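Local coordinates for protein MIP07328p (Drosophila melanogaster, PDB 6FKK) that probably acts as a chemorepellent axon guidance cue by binding semaphorin receptors, this chain being the extracellular Sema and PSI domains of Drosophila semaphorin 1b, at residues D196-I201 and F210-S215; A224-V229 and Y266-Q271; L255-P260 and A300-N305. All coordinates share one frame; numbering follows the deposited sequence.

Interaction 1: D196-I201 and F210-S215. With NAG (2-acetamido-2-deoxy-beta-D-glucopyranose), chain E.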
loop_
_atom_site.group_PDB
_atom_site.type_symbol
_atom_site.label_atom_id
_atom_site.label_comp_id
_atom_site.label_asym_id
_atom_site.label_seq_id
_atom_site.Cartn_x
_atom_site.Cartn_y
_atom_site.Cartn_z
ATOM N N ASP A 196 -7.223 -11.209 0.086
ATOM C CA ASP A 196 -7.575 -9.845 -0.295
ATOM C C ASP A 196 -6.271 -9.082 -0.475
ATOM O O ASP A 196 -5.564 -8.815 0.504
ATOM C CB ASP A 196 -8.467 -9.179 0.755
ATOM C CG ASP A 196 -9.838 -9.824 0.859
ATOM O OD1 ASP A 196 -10.107 -10.797 0.123
ATOM O OD2 ASP A 196 -10.652 -9.354 1.682
ATOM N N PHE A 197 -5.944 -8.747 -1.719
ATOM C CA PHE A 197 -4.665 -8.125 -2.025
ATOM C C PHE A 197 -4.706 -6.626 -1.752
ATOM O O PHE A 197 -5.731 -5.965 -1.944
ATOM C CB PHE A 197 -4.279 -8.384 -3.480
ATOM C CG PHE A 197 -4.145 -9.841 -3.819
ATOM C CD1 PHE A 197 -2.942 -10.500 -3.634
ATOM C CD2 PHE A 197 -5.224 -10.553 -4.318
ATOM C CE1 PHE A 197 -2.814 -11.841 -3.941
ATOM C CE2 PHE A 197 -5.103 -11.895 -4.628
ATOM C CZ PHE A 197 -3.897 -12.540 -4.439
ATOM N N VAL A 198 -3.572 -6.093 -1.299
ATOM C CA VAL A 198 -3.461 -4.681 -0.952
ATOM C C VAL A 198 -2.359 -3.963 -1.716
ATOM O O VAL A 198 -2.278 -2.728 -1.629
ATOM C CB VAL A 198 -3.253 -4.484 0.567
ATOM C CG1 VAL A 198 -4.313 -5.236 1.363
ATOM C CG2 VAL A 198 -1.854 -4.915 0.974
ATOM N N GLY A 199 -1.507 -4.674 -2.451
ATOM C CA GLY A 199 -0.461 -4.006 -3.204
ATOM C C GLY A 199 0.554 -4.925 -3.850
ATOM O O GLY A 199 0.672 -6.099 -3.485
ATOM N N ALA A 200 1.299 -4.393 -4.817
ATOM C CA ALA A 200 2.330 -5.142 -5.519
ATOM C C ALA A 200 3.487 -4.207 -5.833
ATOM O O ALA A 200 3.276 -3.125 -6.386
ATOM C CB ALA A 200 1.784 -5.771 -6.806
ATOM N N ILE A 201 4.702 -4.620 -5.474
ATOM C CA ILE A 201 5.898 -3.806 -5.664
ATOM C C ILE A 201 6.937 -4.624 -6.417
ATOM O O ILE A 201 7.184 -5.787 -6.079
ATOM C CB ILE A 201 6.484 -3.315 -4.327
ATOM C CG1 ILE A 201 5.399 -2.706 -3.434
ATOM C CG2 ILE A 201 7.576 -2.300 -4.591
ATOM C CD1 ILE A 201 4.900 -1.359 -3.904
ATOM N N PHE A 210 1.456 -8.111 -1.539
ATOM C CA PHE A 210 1.049 -7.985 -0.147
ATOM C C PHE A 210 -0.452 -8.207 -0.046
ATOM O O PHE A 210 -1.224 -7.596 -0.794
ATOM C CB PHE A 210 1.432 -6.613 0.415
ATOM C CG PHE A 210 2.915 -6.369 0.452
ATOM C CD1 PHE A 210 3.586 -5.918 -0.672
ATOM C CD2 PHE A 210 3.640 -6.601 1.610
ATOM C CE1 PHE A 210 4.949 -5.697 -0.643
ATOM C CE2 PHE A 210 5.004 -6.381 1.646
ATOM C CZ PHE A 210 5.659 -5.929 0.518
ATOM N N PHE A 211 -0.861 -9.079 0.873
ATOM C CA PHE A 211 -2.263 -9.454 0.989
ATOM C C PHE A 211 -2.501 -10.087 2.352
ATOM O O PHE A 211 -1.564 -10.431 3.076
ATOM C CB PHE A 211 -2.677 -10.415 -0.130
ATOM C CG PHE A 211 -1.940 -11.726 -0.112
ATOM C CD1 PHE A 211 -0.708 -11.852 -0.735
ATOM C CD2 PHE A 211 -2.482 -12.834 0.521
ATOM C CE1 PHE A 211 -0.027 -13.056 -0.722
ATOM C CE2 PHE A 211 -1.807 -14.041 0.538
ATOM C CZ PHE A 211 -0.579 -14.152 -0.085
ATOM N N ARG A 212 -3.780 -10.234 2.689
ATOM C CA ARG A 212 -4.218 -10.965 3.866
ATOM C C ARG A 212 -5.040 -12.164 3.416
ATOM O O ARG A 212 -5.733 -12.110 2.395
ATOM C CB ARG A 212 -5.040 -10.076 4.806
ATOM C CG ARG A 212 -6.264 -9.456 4.159
ATOM C CD ARG A 212 -6.973 -8.502 5.111
ATOM N NE ARG A 212 -8.180 -7.930 4.518
ATOM C CZ ARG A 212 -8.200 -6.809 3.804
ATOM N NH1 ARG A 212 -7.075 -6.137 3.595
ATOM N NH2 ARG A 212 -9.341 -6.358 3.300
ATOM N N GLU A 213 -4.952 -13.254 4.173
ATOM C CA GLU A 213 -5.598 -14.496 3.774
ATOM C C GLU A 213 -5.879 -15.335 5.011
ATOM O O GLU A 213 -5.374 -15.059 6.102
ATOM C CB GLU A 213 -4.733 -15.281 2.783
ATOM C CG GLU A 213 -3.445 -15.814 3.390
ATOM C CD GLU A 213 -2.766 -16.850 2.513
ATOM O OE1 GLU A 213 -1.581 -17.157 2.763
ATOM O OE2 GLU A 213 -3.419 -17.358 1.575
ATOM N N LEU A 214 -6.691 -16.372 4.819
ATOM C CA LEU A 214 -6.953 -17.330 5.879
ATOM C C LEU A 214 -5.711 -18.166 6.158
ATOM O O LEU A 214 -4.850 -18.353 5.293
ATOM C CB LEU A 214 -8.123 -18.240 5.504
ATOM C CG LEU A 214 -9.473 -17.545 5.313
ATOM C CD1 LEU A 214 -10.546 -18.551 4.919
ATOM C CD2 LEU A 214 -9.872 -16.786 6.573
ATOM N N SER A 215 -5.625 -18.678 7.381
ATOM C CA SER A 215 -4.433 -19.365 7.855
ATOM C C SER A 215 -4.656 -20.869 7.877
ATOM O O SER A 215 -5.693 -21.345 8.350
ATOM C CB SER A 215 -4.045 -18.883 9.251
ATOM O OG SER A 215 -2.951 -19.633 9.748
HETATM C C1 NAG E . -11.713 -10.337 -3.745
HETATM C C2 NAG E . -13.209 -10.707 -3.701
HETATM C C3 NAG E . -13.446 -11.981 -2.889
HETATM C C4 NAG E . -12.527 -13.102 -3.353
HETATM C C5 NAG E . -11.084 -12.625 -3.298
HETATM C C6 NAG E . -10.098 -13.666 -3.777
HETATM C C7 NAG E . -13.931 -9.148 -1.923
HETATM C C8 NAG E . -14.844 -8.008 -1.587
HETATM N N2 NAG E . -14.009 -9.608 -3.181
HETATM O O3 NAG E . -14.804 -12.380 -3.034
HETATM O O4 NAG E . -12.683 -14.242 -2.515
HETATM O O5 NAG E . -10.936 -11.480 -4.148
HETATM O O6 NAG E . -10.501 -14.975 -3.400
HETATM O O7 NAG E . -13.158 -9.624 -1.095
#
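The rings of Phe197 and Phe211 run alongside each other from one face of a beta hairpin. Their planes are turned 53° from each other, so the pair is oblique. CD1 of Phe197 touches CB of Phe211 at 3.5 Å. Phe211 CG sits between its backbone N and carbonyl carbon (chi1 62°), which sets the ring beside that of Phe197. CB of Glu213 sits at the edge of the Phe211 ring, in its plane. On the other face of the hairpin, CB of Asp196 lies over one face of the Arg212 guanidinium, away from its centre. Gly199 O lies at the edge of the Phe210 ring.

The hairpin joins strands 196-203 and 206-214 in the Sema domain, a beta-propeller fold. It carries a classic beta bulge, with Val198 and Gly199 both opposite Phe210. Val198 N bonds to Phe210 O at 2.8 Å, and Gly199 N adds a weak bond to the same oxygen. Phe210 N returns a bond to Gly199 O at 2.9 Å. Before the bulge, Asp196 and Arg212 form a hydrogen-bonded antiparallel pair.

Their side chains also meet. Asp196 OD2 and Arg212 NH2 make a long salt bridge of 3.6 Å. The carboxylate oxygen stands off the guanidinium plane, held by charge and not by a directed N-H. The guanidinium has a second partner: NH1 makes a weak hydrogen bond to Ile270 O. Asp196 OD1 is 3.5 Å from the acetamido O7 of the NAG of chain E. Within the bulge, Val198 CG2 packs against Phe210 CB at 3.7 Å.

Interaction 2: A224-V229 and Y266-Q271. With NAG (2-acetamido-2-deoxy-beta-D-glucopyranose), chain B.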
loop_
_atom_site.group_PDB
_atom_site.type_symbol
_atom_site.label_atom_id
_atom_site.label_comp_id
_atom_site.label_asym_id
_atom_site.label_seq_id
_atom_site.Cartn_x
_atom_site.Cartn_y
_atom_site.Cartn_z
ATOM N N ALA A 224 -8.533 -17.730 11.094
ATOM C CA ALA A 224 -7.717 -16.591 11.477
ATOM C C ALA A 224 -7.083 -15.988 10.234
ATOM O O ALA A 224 -6.570 -16.713 9.375
ATOM C CB ALA A 224 -6.625 -17.002 12.465
ATOM N N VAL A 225 -7.113 -14.667 10.141
ATOM C CA VAL A 225 -6.522 -13.963 9.011
ATOM C C VAL A 225 -5.087 -13.590 9.360
ATOM O O VAL A 225 -4.822 -13.041 10.436
ATOM C CB VAL A 225 -7.342 -12.717 8.646
ATOM C CG1 VAL A 225 -6.724 -12.015 7.451
ATOM C CG2 VAL A 225 -8.779 -13.101 8.353
ATOM N N TYR A 226 -4.163 -13.895 8.453
ATOM C CA TYR A 226 -2.769 -13.493 8.572
ATOM C C TYR A 226 -2.379 -12.647 7.368
ATOM O O TYR A 226 -2.920 -12.812 6.270
ATOM C CB TYR A 226 -1.833 -14.708 8.672
ATOM C CG TYR A 226 -1.897 -15.450 9.991
ATOM C CD1 TYR A 226 -2.436 -14.855 11.123
ATOM C CD2 TYR A 226 -1.409 -16.744 10.102
ATOM C CE1 TYR A 226 -2.495 -15.533 12.329
ATOM C CE2 TYR A 226 -1.461 -17.429 11.304
ATOM C CZ TYR A 226 -2.006 -16.819 12.413
ATOM O OH TYR A 226 -2.059 -17.499 13.610
ATOM N N SER A 227 -1.435 -11.737 7.582
ATOM C CA SER A 227 -0.917 -10.885 6.522
ATOM C C SER A 227 0.368 -11.485 5.966
ATOM O O SER A 227 1.229 -11.945 6.721
ATOM C CB SER A 227 -0.661 -9.468 7.035
ATOM O OG SER A 227 -1.849 -8.898 7.555
ATOM N N ARG A 228 0.493 -11.478 4.640
ATOM C CA ARG A 228 1.591 -12.152 3.965
ATOM C C ARG A 228 2.268 -11.220 2.973
ATOM O O ARG A 228 1.656 -10.285 2.449
ATOM C CB ARG A 228 1.115 -13.401 3.207
ATOM C CG ARG A 228 0.147 -14.294 3.961
ATOM C CD ARG A 228 0.852 -15.202 4.948
ATOM N NE ARG A 228 0.036 -16.373 5.257
ATOM C CZ ARG A 228 0.348 -17.283 6.172
ATOM N NH1 ARG A 228 1.463 -17.156 6.878
ATOM N NH2 ARG A 228 -0.454 -18.317 6.384
ATOM N N VAL A 229 3.544 -11.492 2.716
ATOM C CA VAL A 229 4.251 -10.969 1.556
ATOM C C VAL A 229 4.692 -12.160 0.717
ATOM O O VAL A 229 5.270 -13.118 1.243
ATOM C CB VAL A 229 5.448 -10.080 1.948
ATOM C CG1 VAL A 229 6.395 -10.806 2.897
ATOM C CG2 VAL A 229 6.188 -9.609 0.704
ATOM N N TYR A 266 -1.072 -8.732 18.385
ATOM C CA TYR A 266 -0.871 -8.748 16.943
ATOM C C TYR A 266 -1.906 -7.895 16.219
ATOM O O TYR A 266 -3.072 -7.829 16.620
ATOM C CB TYR A 266 -0.938 -10.178 16.401
ATOM C CG TYR A 266 0.225 -11.055 16.795
ATOM C CD1 TYR A 266 0.225 -11.744 18.000
ATOM C CD2 TYR A 266 1.318 -11.209 15.954
ATOM C CE1 TYR A 266 1.284 -12.556 18.358
ATOM C CE2 TYR A 266 2.382 -12.019 16.303
ATOM C CZ TYR A 266 2.360 -12.689 17.506
ATOM O OH TYR A 266 3.416 -13.497 17.860
ATOM N N PHE A 267 -1.463 -7.244 15.150
ATOM C CA PHE A 267 -2.335 -6.619 14.160
ATOM C C PHE A 267 -2.169 -7.448 12.888
ATOM O O PHE A 267 -1.209 -7.260 12.136
ATOM C CB PHE A 267 -1.970 -5.154 13.936
ATOM C CG PHE A 267 -1.996 -4.315 15.185
ATOM C CD1 PHE A 267 -0.902 -4.278 16.035
ATOM C CD2 PHE A 267 -3.104 -3.542 15.495
ATOM C CE1 PHE A 267 -0.918 -3.501 17.177
ATOM C CE2 PHE A 267 -3.126 -2.763 16.639
ATOM C CZ PHE A 267 -2.031 -2.743 17.480
ATOM N N ASP A 268 -3.100 -8.372 12.655
ATOM C CA ASP A 268 -2.898 -9.434 11.678
ATOM C C ASP A 268 -3.528 -9.167 10.317
ATOM O O ASP A 268 -3.317 -9.963 9.397
ATOM C CB ASP A 268 -3.444 -10.758 12.224
ATOM C CG ASP A 268 -2.513 -11.404 13.227
ATOM O OD1 ASP A 268 -1.281 -11.285 13.054
ATOM O OD2 ASP A 268 -3.013 -12.034 14.185
ATOM N N GLU A 269 -4.286 -8.086 10.156
ATOM C CA GLU A 269 -5.004 -7.820 8.910
ATOM C C GLU A 269 -4.453 -6.548 8.271
ATOM O O GLU A 269 -4.833 -5.436 8.652
ATOM C CB GLU A 269 -6.506 -7.715 9.161
ATOM C CG GLU A 269 -7.136 -9.015 9.636
ATOM C CD GLU A 269 -8.650 -8.963 9.654
ATOM O OE1 GLU A 269 -9.211 -7.852 9.539
ATOM O OE2 GLU A 269 -9.279 -10.034 9.780
ATOM N N ILE A 270 -3.563 -6.719 7.292
ATOM C CA ILE A 270 -3.006 -5.578 6.577
ATOM C C ILE A 270 -4.097 -4.921 5.740
ATOM O O ILE A 270 -5.026 -5.579 5.252
ATOM C CB ILE A 270 -1.812 -6.023 5.713
ATOM C CG1 ILE A 270 -1.026 -4.814 5.207
ATOM C CG2 ILE A 270 -2.276 -6.883 4.550
ATOM C CD1 ILE A 270 0.304 -5.186 4.593
ATOM N N GLN A 271 -3.996 -3.601 5.582
ATOM C CA GLN A 271 -5.061 -2.839 4.941
ATOM C C GLN A 271 -4.536 -1.992 3.789
ATOM O O GLN A 271 -5.260 -1.749 2.817
ATOM C CB GLN A 271 -5.769 -1.949 5.965
ATOM C CG GLN A 271 -6.495 -2.710 7.063
ATOM C CD GLN A 271 -7.697 -3.473 6.545
ATOM O OE1 GLN A 271 -8.364 -3.038 5.607
ATOM N NE2 GLN A 271 -7.975 -4.621 7.152
HETATM C C1 NAG B . 6.448 -11.561 16.071
HETATM C C2 NAG B . 6.753 -12.997 16.474
HETATM C C3 NAG B . 6.671 -13.156 17.994
HETATM C C4 NAG B . 7.471 -12.072 18.715
HETATM C C5 NAG B . 7.153 -10.692 18.148
HETATM C C6 NAG B . 8.031 -9.599 18.712
HETATM C C7 NAG B . 6.206 -14.733 14.822
HETATM C C8 NAG B . 5.130 -15.619 14.269
HETATM N N2 NAG B . 5.840 -13.921 15.818
HETATM O O3 NAG B . 7.164 -14.451 18.317
HETATM O O4 NAG B . 7.119 -12.020 20.095
HETATM O O5 NAG B . 7.337 -10.686 16.729
HETATM O O6 NAG B . 9.403 -9.833 18.427
HETATM O O7 NAG B . 7.352 -14.754 14.385
#
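Ser227 OG sits between two backbone groups of 266-271 and forms the tight part of this contact. Ser227 OG donates to Asp268 O at 2.6 Å, from well above the carbonyl plane. The same Ser227 OG accepts from Ile270 N at 2.8 Å. The hydroxyl lies beside its own backbone N, anti to the carbonyl carbon (chi1 -58°), and this turns it toward the bend at Asp268. CB of Ile270 packs against the same oxygen.

In this part of the Sema propeller sheet, strands 225-233 and 265-279 both flank strand 251-259. The short strands 225-229 and 269-271 run 56° apart, and the hydrogen bonds between the two segments come from a serine side chain.

The other side is looser and partly exposed. Val225 and Glu269 cross at about a right angle, with Val225 CG2 3.4 Å from Glu269 OE2. This is plain packing of a methyl group on a carboxylate. Tyr226 lies alongside Asp268, and OD2 of Asp268 comes to the ring edge, 4.0 Å from CE1 of Tyr226. The stronger partner of Asp268 is Arg254, which bridges to OD1 and also makes a cation-pi contact with Tyr226. Farther out, the NAG of chain B donates from N2 to Tyr266 OH at 3.2 Å.

An alanine in place of Ser227 would probably leave Ile270 N and Asp268 O without this shared mate and let the backbone at 268-270 shift. One hydroxyl, acting as both donor and acceptor, thus satisfies two backbone groups where the chain bends into strand 269-271.

Interaction 3: L255-P260 and A300-N305. With NAG (2-acetamido-2-deoxy-beta-D-glucopyranose), chain B; NAG (2-acetamido-2-deoxy-beta-D-glucopyranose), chain C.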
loop_
_atom_site.group_PDB
_atom_site.type_symbol
_atom_site.label_atom_id
_atom_site.label_comp_id
_atom_site.label_asym_id
_atom_site.label_seq_id
_atom_site.Cartn_x
_atom_site.Cartn_y
_atom_site.Cartn_z
ATOM N N LEU A 255 3.868 -11.491 7.664
ATOM C CA LEU A 255 4.313 -10.209 8.186
ATOM C C LEU A 255 3.977 -10.123 9.669
ATOM O O LEU A 255 2.891 -10.527 10.096
ATOM C CB LEU A 255 3.659 -9.058 7.423
ATOM C CG LEU A 255 4.046 -8.929 5.950
ATOM C CD1 LEU A 255 3.256 -7.809 5.300
ATOM C CD2 LEU A 255 5.538 -8.676 5.816
ATOM N N ASN A 256 4.917 -9.603 10.453
ATOM C CA ASN A 256 4.803 -9.555 11.908
ATOM C C ASN A 256 4.706 -8.095 12.336
ATOM O O ASN A 256 5.724 -7.412 12.485
ATOM C CB ASN A 256 5.990 -10.256 12.565
ATOM C CG ASN A 256 5.852 -10.375 14.076
ATOM O OD1 ASN A 256 5.166 -9.582 14.723
ATOM N ND2 ASN A 256 6.513 -11.374 14.646
ATOM N N CYS A 257 3.481 -7.626 12.542
ATOM C CA CYS A 257 3.212 -6.300 13.088
ATOM C C CYS A 257 2.542 -6.505 14.441
ATOM O O CYS A 257 1.327 -6.710 14.517
ATOM C CB CYS A 257 2.341 -5.479 12.143
ATOM S SG CYS A 257 2.066 -3.777 12.685
ATOM N N SER A 258 3.338 -6.459 15.507
ATOM C CA SER A 258 2.836 -6.776 16.834
ATOM C C SER A 258 3.568 -5.949 17.879
ATOM O O SER A 258 4.700 -5.506 17.667
ATOM C CB SER A 258 2.997 -8.267 17.154
ATOM O OG SER A 258 4.366 -8.624 17.232
ATOM N N VAL A 259 2.902 -5.754 19.012
ATOM C CA VAL A 259 3.497 -5.100 20.172
ATOM C C VAL A 259 4.165 -6.178 21.021
ATOM O O VAL A 259 3.469 -7.087 21.502
ATOM C CB VAL A 259 2.449 -4.336 20.987
ATOM C CG1 VAL A 259 3.087 -3.737 22.231
ATOM C CG2 VAL A 259 1.808 -3.254 20.133
ATOM N N PRO A 260 5.475 -6.116 21.235
ATOM C CA PRO A 260 6.165 -7.207 21.926
ATOM C C PRO A 260 5.775 -7.295 23.393
ATOM O O PRO A 260 5.279 -6.342 24.001
ATOM C CB PRO A 260 7.645 -6.845 21.767
ATOM C CG PRO A 260 7.644 -5.360 21.600
ATOM C CD PRO A 260 6.394 -5.037 20.838
ATOM N N ALA A 300 -2.773 -0.121 13.524
ATOM C CA ALA A 300 -1.350 0.087 13.735
ATOM C C ALA A 300 -0.665 0.375 12.410
ATOM O O ALA A 300 -1.134 -0.032 11.343
ATOM C CB ALA A 300 -0.695 -1.124 14.407
ATOM N N VAL A 301 0.461 1.079 12.496
ATOM C CA VAL A 301 1.333 1.333 11.356
ATOM C C VAL A 301 2.666 0.655 11.635
ATOM O O VAL A 301 3.324 0.956 12.638
ATOM C CB VAL A 301 1.532 2.834 11.103
ATOM C CG1 VAL A 301 2.589 3.045 10.032
ATOM C CG2 VAL A 301 0.222 3.481 10.695
ATOM N N CYS A 302 3.060 -0.259 10.754
ATOM C CA CYS A 302 4.358 -0.910 10.833
ATOM C C CYS A 302 5.152 -0.628 9.568
ATOM O O CYS A 302 4.590 -0.459 8.481
ATOM C CB CYS A 302 4.229 -2.427 11.028
ATOM S SG CYS A 302 3.933 -2.977 12.729
ATOM N N ALA A 303 6.470 -0.578 9.723
ATOM C CA ALA A 303 7.393 -0.420 8.609
ATOM C C ALA A 303 8.259 -1.664 8.511
ATOM O O ALA A 303 8.663 -2.234 9.530
ATOM C CB ALA A 303 8.270 0.822 8.780
ATOM N N PHE A 304 8.538 -2.089 7.284
ATOM C CA PHE A 304 9.322 -3.288 7.043
ATOM C C PHE A 304 10.494 -2.962 6.132
ATOM O O PHE A 304 10.345 -2.221 5.156
ATOM C CB PHE A 304 8.465 -4.391 6.423
ATOM C CG PHE A 304 7.381 -4.892 7.331
ATOM C CD1 PHE A 304 6.132 -4.294 7.341
ATOM C CD2 PHE A 304 7.613 -5.964 8.174
ATOM C CE1 PHE A 304 5.134 -4.757 8.177
ATOM C CE2 PHE A 304 6.621 -6.433 9.009
ATOM C CZ PHE A 304 5.379 -5.828 9.012
ATOM N N ASN A 305 11.661 -3.516 6.459
ATOM C CA ASN A 305 12.850 -3.334 5.640
ATOM C C ASN A 305 12.817 -4.317 4.476
ATOM O O ASN A 305 12.612 -5.519 4.675
ATOM C CB ASN A 305 14.111 -3.533 6.481
ATOM C CG ASN A 305 15.371 -3.029 5.793
ATOM O OD1 ASN A 305 15.485 -3.065 4.567
ATOM N ND2 ASN A 305 16.327 -2.558 6.585
HETATM C C1 NAG B . 6.448 -11.561 16.071
HETATM C C2 NAG B . 6.753 -12.997 16.474
HETATM C C3 NAG B . 6.671 -13.156 17.994
HETATM C C4 NAG B . 7.471 -12.072 18.715
HETATM C C5 NAG B . 7.153 -10.692 18.148
HETATM C C6 NAG B . 8.031 -9.599 18.712
HETATM C C7 NAG B . 6.206 -14.733 14.822
HETATM C C8 NAG B . 5.130 -15.619 14.269
HETATM N N2 NAG B . 5.840 -13.921 15.818
HETATM O O3 NAG B . 7.164 -14.451 18.317
HETATM O O4 NAG B . 7.119 -12.020 20.095
HETATM O O5 NAG B . 7.337 -10.686 16.729
HETATM O O6 NAG B . 9.403 -9.833 18.427
HETATM O O7 NAG B . 7.352 -14.754 14.385
HETATM C C1 NAG C . 7.705 -13.076 20.878
HETATM C C2 NAG C . 8.358 -12.480 22.120
HETATM C C3 NAG C . 8.896 -13.588 23.027
HETATM C C4 NAG C . 7.853 -14.674 23.272
HETATM C C5 NAG C . 7.202 -15.116 21.966
HETATM C C6 NAG C . 6.039 -16.058 22.169
HETATM C C7 NAG C . 9.472 -10.292 22.142
HETATM C C8 NAG C . 10.654 -9.501 21.669
HETATM N N2 NAG C . 9.429 -11.569 21.750
HETATM O O3 NAG C . 9.290 -13.004 24.264
HETATM O O4 NAG C . 8.493 -15.818 23.825
HETATM O O5 NAG C . 6.692 -13.979 21.263
HETATM O O6 NAG C . 5.279 -16.203 20.977
HETATM O O7 NAG C . 8.596 -9.799 22.844
#
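Leu255 reaches over one face of the Phe304 ring, and the two side chains lie oblique to each other. CD2 of Leu255 stands 4.2 Å from the centroid of the Phe304 ring and 14° off the ring normal, a CH-pi contact. Leu255 CB touches the ring tip of Phe304, 4.0 Å from CZ. Phe304 CE2 comes 3.7 Å from Asn256 O.

Next to this packing, Cys257 and Cys302 meet tip to tip in a disulfide, SG to SG 2.0 Å. The two sulfurs arrive by different routes. Cys257 SG is anti to its backbone N (chi1 -176°), while Cys302 SG lies beside its own N. The S-S torsion is 85°, close to the relaxed value for a disulfide. Ala300 CB packs on Cys257 SG, and Phe289 of strand 282-290 touches both cysteines. The bond joins strand 251-259 to strand 298-305 inside the Sema propeller.

Asn256 takes a different direction from its neighbours on either side. Asn256 ND2 is bonded to C1 of the NAG of chain B at 1.4 Å. Asn256, Cys257 and Ser258 form the N-X-S signal for N-glycosylation, with a disulfide cysteine in the middle. Ser258 OG donates to Asn256 OD1 at 2.8 Å, in the plane of the amide carbonyl. Farther along the glycan, O7 of the NAG of chain C approaches Pro260 CB.

The chemistry is therefore split by alternation along 255-257. Leu255 and Cys257 point toward 300-305, with an apolar contact and a covalent link, and Asn256 between them carries the sugar chain.

Along the chain, interaction 1 comes first and closes the short hairpin of strands 196-203 and 206-214. Strand 206-214 then pairs with strand 225-233, where interaction 2 opens: Phe211 with Arg228 and Glu213 with Tyr226 are backbone-bonded. Interaction 3 opens at 255-260 before interaction 2 closes at 266-271, and it closes last at 300-305. Interactions 2 and 3 therefore cross, while interaction 1 stands in series with both. Strand 251-259 sits between the two segments of interaction 2, through Ser227 with Leu255 and Cys257 with Phe267. All three are linked through neighbouring strands of the Sema domain, and interactions 2 and 3 share the chain B sugar.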